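Local coordinates for processed glycerol phosphate lipoteichoic acid synthase 2 (PDB 2W8D), which belongs to the lipoteichoic acid synthases, with a sulfatase-like fold of the alkaline phosphatase clan that binds a magnesium ion, at residues E177-L182 against K243-Y248; N284-R289 against K355-S360; R341-I344 against D350-S353. One frame throughout, in Å; residues are numbered along the deposited sequence.

Contacts 2 and 3 are neighbours, whereas contact 1 lies across the chain's centre from both: its centre is 39 Å from that of contact 2 and 37 Å from that of contact 3. Between contacts 2 and 3 the centres are 9 Å apart and strands 351-352 and 356-359 adjoin in one sheet, probably joined by a hydrogen bond from Lys358 N to Phe351 O (3.0 Å). Magnesium is held by Glu40, phosphothreonine Thr84, Asp258 and His259, none of which belongs to the contacting segments. Contact 1 comes nearest to them in sequence, since strand 251-257 follows residues 243-248 and leads directly into Asp258 and His259.

Contact 1. Residues E177-L182 against K243-Y248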
loop_
_atom_site.group_PDB
_atom_site.type_symbol
_atom_site.label_atom_id
_atom_site.label_comp_id
_atom_site.label_asym_id
_atom_site.label_seq_id
_atom_site.Cartn_x
_atom_site.Cartn_y
_atom_site.Cartn_z
ATOM N N GLU A 177 -14.409 12.739 -11.790
ATOM C CA GLU A 177 -15.590 12.862 -10.938
ATOM C C GLU A 177 -15.285 13.023 -9.442
ATOM O O GLU A 177 -16.042 13.680 -8.716
ATOM C CB GLU A 177 -16.552 11.697 -11.207
ATOM C CG GLU A 177 -17.483 11.998 -12.395
ATOM C CD GLU A 177 -18.101 10.754 -13.022
ATOM O OE1 GLU A 177 -19.082 10.225 -12.464
ATOM O OE2 GLU A 177 -17.628 10.333 -14.099
ATOM N N SER A 178 -14.155 12.468 -9.006
ATOM C CA SER A 178 -13.707 12.633 -7.627
ATOM C C SER A 178 -13.259 14.056 -7.258
ATOM O O SER A 178 -13.288 14.408 -6.077
ATOM C CB SER A 178 -12.591 11.640 -7.287
ATOM O OG SER A 178 -13.017 10.299 -7.459
HETATM N N MSE A 179 -12.860 14.866 -8.241
HETATM C CA MSE A 179 -12.380 16.235 -7.974
HETATM C C MSE A 179 -13.329 17.103 -7.137
HETATM O O MSE A 179 -12.954 17.485 -6.026
HETATM C CB MSE A 179 -11.902 16.961 -9.242
HETATM C CG MSE A 179 -10.724 16.266 -9.966
HETATM SE SE MSE A 179 -9.334 15.364 -8.841
HETATM C CE MSE A 179 -8.421 16.944 -8.120
ATOM N N PRO A 180 -14.565 17.376 -7.625
ATOM C CA PRO A 180 -15.458 18.223 -6.795
ATOM C C PRO A 180 -15.784 17.596 -5.446
ATOM O O PRO A 180 -16.003 18.292 -4.469
ATOM C CB PRO A 180 -16.740 18.366 -7.639
ATOM C CG PRO A 180 -16.634 17.317 -8.713
ATOM C CD PRO A 180 -15.169 17.045 -8.929
ATOM N N LEU A 181 -15.791 16.273 -5.383
ATOM C CA LEU A 181 -16.039 15.634 -4.123
ATOM C C LEU A 181 -14.853 15.918 -3.202
ATOM O O LEU A 181 -15.021 16.295 -2.052
ATOM C CB LEU A 181 -16.296 14.145 -4.326
ATOM C CG LEU A 181 -17.462 13.863 -5.277
ATOM C CD1 LEU A 181 -17.477 12.395 -5.611
ATOM C CD2 LEU A 181 -18.872 14.354 -4.705
ATOM N N LEU A 182 -13.648 15.799 -3.725
ATOM C CA LEU A 182 -12.457 16.015 -2.915
ATOM C C LEU A 182 -12.291 17.464 -2.470
ATOM O O LEU A 182 -11.842 17.716 -1.352
ATOM C CB LEU A 182 -11.215 15.588 -3.679
ATOM C CG LEU A 182 -9.918 15.805 -2.919
ATOM C CD1 LEU A 182 -9.798 14.774 -1.785
ATOM C CD2 LEU A 182 -8.765 15.716 -3.895
ATOM N N LYS A 243 -3.011 20.004 -9.276
ATOM C CA LYS A 243 -2.206 21.198 -9.425
ATOM C C LYS A 243 -3.041 22.384 -9.868
ATOM O O LYS A 243 -2.737 23.497 -9.478
ATOM C CB LYS A 243 -1.041 20.963 -10.385
ATOM C CG LYS A 243 -0.010 19.941 -9.872
ATOM C CD LYS A 243 0.952 19.484 -10.992
ATOM C CE LYS A 243 2.249 18.922 -10.420
ATOM N NZ LYS A 243 3.046 18.120 -11.437
ATOM N N LYS A 244 -4.097 22.159 -10.651
ATOM C CA LYS A 244 -5.044 23.246 -10.959
ATOM C C LYS A 244 -5.688 23.749 -9.668
ATOM O O LYS A 244 -5.682 24.945 -9.416
ATOM C CB LYS A 244 -6.179 22.822 -11.914
ATOM C CG LYS A 244 -5.802 22.000 -13.136
ATOM C CD LYS A 244 -5.298 22.863 -14.293
ATOM C CE LYS A 244 -4.397 22.007 -15.212
ATOM N NZ LYS A 244 -3.692 22.850 -16.236
ATOM N N ASP A 245 -6.244 22.840 -8.855
ATOM C CA ASP A 245 -7.033 23.273 -7.699
ATOM C C ASP A 245 -6.213 23.670 -6.469
ATOM O O ASP A 245 -6.771 24.108 -5.472
ATOM C CB ASP A 245 -8.146 22.278 -7.358
ATOM C CG ASP A 245 -7.622 20.885 -6.976
ATOM O OD1 ASP A 245 -6.628 20.751 -6.216
ATOM O OD2 ASP A 245 -8.227 19.887 -7.427
ATOM N N GLY A 246 -4.891 23.536 -6.547
ATOM C CA GLY A 246 -4.008 23.985 -5.459
ATOM C C GLY A 246 -3.757 22.974 -4.337
ATOM O O GLY A 246 -3.067 23.269 -3.358
ATOM N N LEU A 247 -4.300 21.774 -4.470
ATOM C CA LEU A 247 -4.140 20.769 -3.411
ATOM C C LEU A 247 -2.781 20.056 -3.436
ATOM O O LEU A 247 -2.397 19.423 -2.452
ATOM C CB LEU A 247 -5.309 19.781 -3.406
ATOM C CG LEU A 247 -6.707 20.363 -3.105
ATOM C CD1 LEU A 247 -7.814 19.343 -3.266
ATOM C CD2 LEU A 247 -6.764 20.970 -1.729
ATOM N N TYR A 248 -2.054 20.186 -4.547
ATOM C CA TYR A 248 -0.766 19.489 -4.733
ATOM C C TYR A 248 0.304 19.972 -3.760
ATOM O O TYR A 248 1.020 19.163 -3.167
ATOM C CB TYR A 248 -0.269 19.657 -6.161
ATOM C CG TYR A 248 0.972 18.868 -6.503
ATOM C CD1 TYR A 248 0.894 17.513 -6.795
ATOM C CD2 TYR A 248 2.225 19.488 -6.587
ATOM C CE1 TYR A 248 2.035 16.772 -7.136
ATOM C CE2 TYR A 248 3.385 18.754 -6.934
ATOM C CZ TYR A 248 3.270 17.409 -7.211
ATOM O OH TYR A 248 4.372 16.657 -7.541
#
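The backbones of helical residues 177-182 and of the helix end at 243-248 stand well apart, with CA atoms 8.8 Å apart for Met179 and Asp245 and 9.6 Å for Leu182 and Leu247, so side chains alone bridge the gap. No hydrogen bond crosses it, and only 125 Å² is buried. Two pairs do the touching. Met179, modelled as selenomethionine, starts off across the line between the segments, but bends at chi2 and chi3 bring its tip round: CE comes to 3.0 Å from Asp245 OD2, the two side chains crossing at about a right angle. That separation is short for a methyl and an oxygen, so its exact value deserves caution. Beside this pair, Leu182 and Leu247 run antiparallel, side against side. Leu182 CD2 meets Leu247 CD1 at 3.8 Å, and the same CD1 is 4.1 Å from Leu182 CG, so one methyl of Leu247 rests against the CG-CD2 arm of Leu182. The two oxygens of Asp245 differ: OD2 faces the Met179 methyl, whereas OD1 is hydrogen-bonded. With CG set between the backbone N and the carbonyl carbon (chi1 62°), OD1 turns back to accept from Leu247 N at 3.1 Å, closing an Asx turn in which the donor lies nearly along the C-O axis. Gly246, inside that turn, has positive phi (87°) and takes the chain out of helix 219-244. OD2 also lies near Glu183 OE2, a like-charge approach that would probably favour proton uptake by one of the two acids. Around the pairs, Met179 packs on Phe238, Asp241 and Leu242, while Leu182 rests on Phe129 and Thr191; Phe189 touches both leucines. Helix 171-183 thus packs against helix 219-244 and strands 125-130 and 189-194 of the central mixed sheet, which the loop after helix 219-244 also reaches through Leu247.

Contact 2. Residues N284-R289 against K355-S360; sequences NAQLQR and KYTKIS
Gln286 OE1 is gripped by the guanidinium of Arg289: NH1 donates at 2.8 Å along a nearly straight path (170° at the hydrogen), and NH2 adds a weak bond. NH1 also reaches the backbone, 3.2 Å from Gln286 O, where it sits on a lone pair in the carbonyl plane. These bonds span a type I turn from Gln286 to Arg289 and fix the rotation of the Gln286 amide. The other end of that amide faces residues 355-360: NE2 lies 3.3 Å from Thr357 CG2, a contact with a methyl, while Thr357 OG1 is 3.9 Å from NE2 and has no polar partner in the model although buried. Thr357 chi1, 129°, falls off the staggered positions, so the assignment of its two branches deserves some reserve. Through these contacts the end of helix 281-286 leans on strand 356-359, the middle strand of a five-stranded antiparallel sheet that is separate from the large mixed sheet of the sulfatase-like fold. Ile352, on the adjacent strand, also touches Gln286. Farther along strand 356-359, Ala285 CB points at the sheet and meets the tip of Ile359, CD1, at 3.6 Å. Ile359 CG1 stands anti to the carbonyl carbon (chi1 -54°), and chi2 then carries CD1 to that methyl. On the helix side, Gln288 NE2 bonds to Asn284 O at 3.0 Å with the acceptor in its amide plane, and its OE1 is hydrogen-bonded to His77 NE2.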
loop_
_atom_site.group_PDB
_atom_site.type_symbol
_atom_site.label_atom_id
_atom_site.label_comp_id
_atom_site.label_asym_id
_atom_site.label_seq_id
_atom_site.Cartn_x
_atom_site.Cartn_y
_atom_site.Cartn_z
ATOM N N ASN A 284 10.640 -15.080 -8.537
ATOM C CA ASN A 284 9.317 -14.737 -8.065
ATOM C C ASN A 284 9.266 -13.922 -6.766
ATOM O O ASN A 284 8.447 -13.016 -6.645
ATOM C CB ASN A 284 8.408 -15.937 -7.953
ATOM C CG ASN A 284 6.966 -15.521 -7.846
ATOM O OD1 ASN A 284 6.437 -14.864 -8.750
ATOM N ND2 ASN A 284 6.332 -15.838 -6.722
ATOM N N ALA A 285 10.151 -14.207 -5.817
ATOM C CA ALA A 285 10.217 -13.413 -4.595
ATOM C C ALA A 285 10.629 -11.955 -4.922
ATOM O O ALA A 285 10.037 -10.981 -4.389
ATOM C CB ALA A 285 11.154 -14.041 -3.613
ATOM N N GLN A 286 11.600 -11.831 -5.837
ATOM C CA GLN A 286 12.042 -10.521 -6.301
ATOM C C GLN A 286 10.927 -9.758 -6.986
ATOM O O GLN A 286 10.917 -8.536 -6.925
ATOM C CB GLN A 286 13.298 -10.604 -7.225
ATOM C CG GLN A 286 14.466 -11.394 -6.622
ATOM C CD GLN A 286 14.714 -11.026 -5.162
ATOM O OE1 GLN A 286 14.890 -9.864 -4.847
ATOM N NE2 GLN A 286 14.718 -12.017 -4.271
ATOM N N LEU A 287 9.992 -10.476 -7.618
ATOM C CA LEU A 287 8.885 -9.838 -8.347
ATOM C C LEU A 287 7.739 -9.334 -7.440
ATOM O O LEU A 287 6.733 -8.834 -7.937
ATOM C CB LEU A 287 8.329 -10.783 -9.428
ATOM C CG LEU A 287 9.277 -10.873 -10.641
ATOM C CD1 LEU A 287 9.055 -12.167 -11.436
ATOM C CD2 LEU A 287 9.179 -9.597 -11.515
ATOM N N GLN A 288 7.874 -9.531 -6.129
ATOM C CA GLN A 288 6.887 -9.044 -5.174
ATOM C C GLN A 288 7.187 -7.599 -4.778
ATOM O O GLN A 288 6.469 -7.040 -3.968
ATOM C CB GLN A 288 6.803 -9.955 -3.939
ATOM C CG GLN A 288 6.493 -11.457 -4.266
ATOM C CD GLN A 288 5.331 -11.652 -5.232
ATOM O OE1 GLN A 288 4.188 -11.282 -4.923
ATOM N NE2 GLN A 288 5.606 -12.218 -6.413
ATOM N N ARG A 289 8.257 -6.998 -5.338
ATOM C CA ARG A 289 8.427 -5.559 -5.215
ATOM C C ARG A 289 7.202 -4.862 -5.857
ATOM O O ARG A 289 6.822 -5.179 -6.995
ATOM C CB ARG A 289 9.732 -5.094 -5.880
ATOM C CG ARG A 289 10.996 -5.269 -5.022
ATOM C CD ARG A 289 12.255 -4.992 -5.835
ATOM N NE ARG A 289 13.467 -5.253 -5.046
ATOM C CZ ARG A 289 14.031 -6.458 -4.875
ATOM N NH1 ARG A 289 13.508 -7.540 -5.433
ATOM N NH2 ARG A 289 15.126 -6.586 -4.143
ATOM N N LYS A 355 20.326 -9.186 3.059
ATOM C CA LYS A 355 21.107 -10.419 3.120
ATOM C C LYS A 355 20.449 -11.668 2.486
ATOM O O LYS A 355 21.061 -12.353 1.662
ATOM C CB LYS A 355 21.473 -10.742 4.579
ATOM C CG LYS A 355 22.902 -11.258 4.706
ATOM C CD LYS A 355 23.094 -12.018 6.006
ATOM C CE LYS A 355 24.545 -12.314 6.290
ATOM N NZ LYS A 355 24.633 -12.982 7.616
ATOM N N TYR A 356 19.216 -11.960 2.889
ATOM C CA TYR A 356 18.604 -13.257 2.586
ATOM C C TYR A 356 17.240 -13.140 1.969
ATOM O O TYR A 356 16.454 -12.252 2.336
ATOM C CB TYR A 356 18.374 -14.057 3.878
ATOM C CG TYR A 356 19.586 -14.416 4.657
ATOM C CD1 TYR A 356 20.661 -15.068 4.065
ATOM C CD2 TYR A 356 19.642 -14.155 6.017
ATOM C CE1 TYR A 356 21.773 -15.442 4.821
ATOM C CE2 TYR A 356 20.728 -14.506 6.763
ATOM C CZ TYR A 356 21.787 -15.151 6.172
ATOM O OH TYR A 356 22.869 -15.481 6.957
ATOM N N THR A 357 16.956 -14.027 1.019
ATOM C CA THR A 357 15.579 -14.319 0.671
ATOM C C THR A 357 15.216 -15.769 1.018
ATOM O O THR A 357 15.892 -16.727 0.594
ATOM C CB THR A 357 15.095 -13.750 -0.719
ATOM O OG1 THR A 357 14.473 -14.761 -1.531
ATOM C CG2 THR A 357 16.164 -13.004 -1.483
ATOM N N LYS A 358 14.218 -15.915 1.877
ATOM C CA LYS A 358 13.800 -17.220 2.349
ATOM C C LYS A 358 12.456 -17.577 1.766
ATOM O O LYS A 358 11.488 -16.876 2.024
ATOM C CB LYS A 358 13.658 -17.225 3.864
ATOM C CG LYS A 358 13.694 -18.647 4.440
ATOM C CD LYS A 358 12.879 -18.762 5.687
ATOM C CE LYS A 358 13.092 -20.104 6.341
ATOM N NZ LYS A 358 12.408 -20.129 7.658
ATOM N N ILE A 359 12.387 -18.683 1.030
ATOM C CA ILE A 359 11.146 -19.123 0.377
ATOM C C ILE A 359 10.941 -20.629 0.606
ATOM O O ILE A 359 11.821 -21.438 0.283
ATOM C CB ILE A 359 11.167 -18.806 -1.148
ATOM C CG1 ILE A 359 11.467 -17.330 -1.403
ATOM C CG2 ILE A 359 9.834 -19.184 -1.826
ATOM C CD1 ILE A 359 10.285 -16.302 -0.979
ATOM N N SER A 360 9.785 -20.988 1.181
ATOM C CA SER A 360 9.461 -22.382 1.574
ATOM C C SER A 360 10.635 -23.074 2.232
ATOM O O SER A 360 10.996 -24.188 1.849
ATOM C CB SER A 360 8.983 -23.227 0.371
ATOM O OG SER A 360 8.231 -22.408 -0.514
#

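Contact 3. Residues R341-I344 against D350-S353; sequences REVI and DFIS
From CB outward, Phe351 meets residues 341-344 in two steps. Its CB lies 3.3 Å from Ile344 O; with CG placed between the backbone N and the carbonyl carbon (chi1 74°), the ring then extends alongside Val343 in the same direction. CD1 is 3.8 Å from Val343 CG1 and CE1 stays near the same methyl, an oblique approach to the ring. Glu381 and Val385 of helix 380-397 pack on both side chains. The other methyl of Val343, CG2, is 4.1 Å from Ser353 CB, while Ser353 OG turns to Glu381 OE1. Two backbone hydrogen bonds hold the strands together: Ile344 N to Ile352 O at 2.6 Å (163° at the hydrogen) and Ile352 N to Ile344 O at 3.0 Å. The side chains of Ile344 and Ile352 share the face opposite to that of Phe351, Ile344 CB standing 4.0 Å from Ile352 CG2. Just past the pair, Ser353 CA makes a C-H...O contact with Glu342 O at 3.5 Å. Ile344 and Ile352 thus form the hydrogen-bonded pair of an antiparallel hairpin, which opens a five-stranded meander whose strand order follows the chain.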
loop_
_atom_site.group_PDB
_atom_site.type_symbol
_atom_site.label_atom_id
_atom_site.label_comp_id
_atom_site.label_asym_id
_atom_site.label_seq_id
_atom_site.Cartn_x
_atom_site.Cartn_y
_atom_site.Cartn_z
ATOM N N ARG A 341 14.383 -1.153 10.420
ATOM C CA ARG A 341 14.711 -2.577 10.171
ATOM C C ARG A 341 14.450 -2.973 8.723
ATOM O O ARG A 341 13.504 -2.500 8.127
ATOM C CB ARG A 341 14.023 -3.530 11.169
ATOM C CG ARG A 341 12.482 -3.653 11.057
ATOM C CD ARG A 341 12.041 -4.738 10.055
ATOM N NE ARG A 341 10.584 -4.768 9.911
ATOM C CZ ARG A 341 9.873 -3.964 9.118
ATOM N NH1 ARG A 341 10.473 -3.040 8.371
ATOM N NH2 ARG A 341 8.551 -4.067 9.092
ATOM N N GLU A 342 15.292 -3.830 8.150
ATOM C CA GLU A 342 15.177 -4.158 6.734
ATOM C C GLU A 342 14.918 -5.624 6.451
ATOM O O GLU A 342 15.000 -6.054 5.312
ATOM C CB GLU A 342 16.422 -3.702 5.999
ATOM C CG GLU A 342 16.495 -2.186 5.901
ATOM C CD GLU A 342 17.609 -1.699 5.001
ATOM O OE1 GLU A 342 18.641 -1.239 5.538
ATOM O OE2 GLU A 342 17.457 -1.781 3.768
ATOM N N VAL A 343 14.584 -6.389 7.479
ATOM C CA VAL A 343 14.233 -7.774 7.324
ATOM C C VAL A 343 12.696 -7.778 7.169
ATOM O O VAL A 343 11.982 -7.522 8.131
ATOM C CB VAL A 343 14.678 -8.600 8.563
ATOM C CG1 VAL A 343 14.405 -10.055 8.353
ATOM C CG2 VAL A 343 16.203 -8.402 8.869
ATOM N N ILE A 344 12.200 -8.059 5.958
ATOM C CA ILE A 344 10.806 -7.780 5.618
ATOM C C ILE A 344 9.996 -9.058 5.625
ATOM O O ILE A 344 10.182 -9.909 4.770
ATOM C CB ILE A 344 10.648 -7.055 4.250
ATOM C CG1 ILE A 344 11.654 -5.890 4.070
ATOM C CG2 ILE A 344 9.242 -6.520 4.077
ATOM C CD1 ILE A 344 11.643 -4.882 5.179
ATOM N N ASP A 350 7.707 -16.657 4.823
ATOM C CA ASP A 350 8.840 -16.304 3.992
ATOM C C ASP A 350 9.256 -14.879 4.363
ATOM O O ASP A 350 8.544 -14.155 5.091
ATOM C CB ASP A 350 8.475 -16.373 2.494
ATOM C CG ASP A 350 8.120 -17.810 2.043
ATOM O OD1 ASP A 350 8.298 -18.775 2.830
ATOM O OD2 ASP A 350 7.651 -17.991 0.905
ATOM N N PHE A 351 10.432 -14.493 3.913
ATOM C CA PHE A 351 10.883 -13.135 4.128
ATOM C C PHE A 351 11.945 -12.727 3.161
ATOM O O PHE A 351 12.497 -13.560 2.456
ATOM C CB PHE A 351 11.308 -12.874 5.587
ATOM C CG PHE A 351 12.625 -13.486 5.992
ATOM C CD1 PHE A 351 13.822 -12.813 5.764
ATOM C CD2 PHE A 351 12.662 -14.682 6.721
ATOM C CE1 PHE A 351 15.056 -13.360 6.190
ATOM C CE2 PHE A 351 13.878 -15.231 7.152
ATOM C CZ PHE A 351 15.068 -14.572 6.887
ATOM N N ILE A 352 12.211 -11.424 3.114
ATOM C CA ILE A 352 13.299 -10.917 2.313
ATOM C C ILE A 352 14.015 -9.844 3.090
ATOM O O ILE A 352 13.396 -9.096 3.838
ATOM C CB ILE A 352 12.842 -10.423 0.945
ATOM C CG1 ILE A 352 14.059 -10.035 0.095
ATOM C CG2 ILE A 352 11.885 -9.200 1.069
ATOM C CD1 ILE A 352 13.769 -9.996 -1.365
ATOM N N SER A 353 15.334 -9.804 2.935
ATOM C CA SER A 353 16.172 -8.774 3.531
ATOM C C SER A 353 17.372 -8.517 2.605
ATOM O O SER A 353 17.584 -9.266 1.660
ATOM C CB SER A 353 16.659 -9.249 4.893
ATOM O OG SER A 353 17.806 -10.040 4.735
#